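Local coordinates for protein transcriptional regulator (Bacillus halodurans, PDB 1Z4E) that regulates transcription, adopts the GNAT acetyltransferase fold and may transfer acyl groups, and pairs with a second copy in the crystal, at the interface of chains A and B. Residues are numbered along the deposited sequence; one frame, centred on the assembly and turned at random. Chains: chain A/B, transcriptional regulator.

The interface of chains A and B. Residues chain A 48-49, 55, 71, 73; chain B 75-78.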
# COMPACT_ATOMS: atom_id res chain seq x y z
N GLU A 48 12.19 12.16 3.39
CA GLU A 48 11.16 11.55 4.23
C GLU A 48 11.31 10.03 4.20
O GLU A 48 11.21 9.37 5.24
CB GLU A 48 9.76 11.94 3.74
CG GLU A 48 9.48 13.43 3.82
CD GLU A 48 9.56 13.96 5.24
OE1 GLU A 48 8.77 13.50 6.09
OE2 GLU A 48 10.41 14.84 5.51
N ILE A 49 11.55 9.48 3.01
CA ILE A 49 11.72 8.04 2.85
C ILE A 49 12.96 7.58 3.61
O ILE A 49 12.93 6.57 4.33
CB ILE A 49 11.87 7.69 1.34
CG1 ILE A 49 10.55 7.95 0.62
CG2 ILE A 49 12.32 6.24 1.18
CD1 ILE A 49 10.63 7.86 -0.91
N ASN A 55 10.48 2.32 5.16
CA ASN A 55 10.14 2.81 3.83
C ASN A 55 11.49 2.91 3.12
O ASN A 55 12.35 3.67 3.53
CB ASN A 55 9.48 4.19 3.93
CG ASN A 55 8.69 4.55 2.70
OD1 ASN A 55 8.43 3.70 1.84
ND2 ASN A 55 8.27 5.81 2.61
N GLN A 71 10.40 0.88 -4.78
CA GLN A 71 10.25 1.36 -3.42
C GLN A 71 9.50 0.25 -2.71
O GLN A 71 8.66 -0.42 -3.30
CB GLN A 71 9.43 2.65 -3.35
CG GLN A 71 9.46 3.29 -1.95
CD GLN A 71 8.73 4.62 -1.88
OE1 GLN A 71 8.65 5.35 -2.86
NE2 GLN A 71 8.23 4.96 -0.69
N THR A 73 7.64 -0.70 1.17
CA THR A 73 7.19 -0.22 2.47
C THR A 73 6.69 -1.39 3.32
O THR A 73 5.88 -2.20 2.86
CB THR A 73 6.05 0.80 2.31
OG1 THR A 73 4.87 0.12 1.87
CG2 THR A 73 6.40 1.84 1.27
N THR B 75 1.89 7.61 3.17
CA THR B 75 3.28 7.31 2.83
C THR B 75 3.86 8.19 1.74
O THR B 75 3.16 8.57 0.79
CB THR B 75 3.37 5.84 2.35
OG1 THR B 75 2.78 4.98 3.33
CG2 THR B 75 4.83 5.42 2.12
N PRO B 76 5.15 8.56 1.87
CA PRO B 76 5.82 9.40 0.86
C PRO B 76 6.43 8.49 -0.21
O PRO B 76 6.93 7.40 0.10
CB PRO B 76 6.89 10.11 1.66
CG PRO B 76 7.30 9.05 2.66
CD PRO B 76 5.97 8.47 3.10
N TYR B 77 6.36 8.91 -1.47
CA TYR B 77 6.93 8.14 -2.57
C TYR B 77 7.69 9.08 -3.50
O TYR B 77 7.46 10.30 -3.48
CB TYR B 77 5.82 7.46 -3.39
CG TYR B 77 4.95 6.49 -2.63
CD1 TYR B 77 5.23 5.12 -2.64
CD2 TYR B 77 3.83 6.93 -1.94
CE1 TYR B 77 4.39 4.21 -1.96
CE2 TYR B 77 3.00 6.05 -1.27
CZ TYR B 77 3.28 4.70 -1.28
OH TYR B 77 2.43 3.84 -0.62
N LEU B 78 8.59 8.53 -4.32
CA LEU B 78 9.33 9.34 -5.29
C LEU B 78 8.44 9.64 -6.49
O LEU B 78 8.56 10.70 -7.10
CB LEU B 78 10.57 8.60 -5.80
CG LEU B 78 11.92 8.81 -5.14
CD1 LEU B 78 13.00 8.23 -6.06
CD2 LEU B 78 12.18 10.30 -4.91
O HOH W 1 8.31 5.63 -5.61
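In this GNAT-fold pair, the end of strand 65-76 of chain B and the residues that follow it lie against strands 55-62 and 65-76 and helix 40-51 of chain A, where A:Gln71 and A:Asn55 meet the backbone of B:Pro76. The B:Pro76 carbonyl O takes two side-chain amides: A:Gln71 NE2 at 2.9 Å, nearly straight at the hydrogen (165°), and A:Asn55 ND2 at a longer 3.3 Å. Both donors lie in the carbonyl plane, A:Asn55 ND2 on a lone pair, and the oxygen lies close to the plane of each amide. A:Gln71 reaches across because CG is anti to its backbone N (chi1 -171°) and the chain stays extended beyond CG. A:Gln71 NE2 also donates to A:Asn55 OD1 at 2.8 Å, tilted from that carbonyl plane, so the two amides and the proline oxygen close a ring of hydrogen bonds that would hold both amides against flipping. On the other branch, A:Gln71 OE1 is linked to B:Leu78 N through water 1, which sits 2.8 Å from OE1. The same amide crosses the B:Tyr77 side chain at about a right angle, A:Gln71 CD 3.6 Å from B:Tyr77 CD1, with the two planes 44° apart. An alanine here would probably leave the B:Pro76 carbonyl with the longer asparagine bond, take the mate from A:Asn55 OD1 and so hold that amide less firmly, and open a gap beside the B:Tyr77 ring. Beside these bonds, B:Pro76 CG lies 4.0 Å from A:Ile49 CG1, the two side chains running antiparallel alongside one another, while the A:Thr73 and B:Thr75 methyls meet tip to tip. B:Thr75 CG2 also packs over one face of its own chain's B:Tyr77 ring, toward the rim. The whole interface is two-fold symmetric, which repeats this contact with the chains exchanged and is compatible with a dimer, although the crystal alone does not establish one in solution.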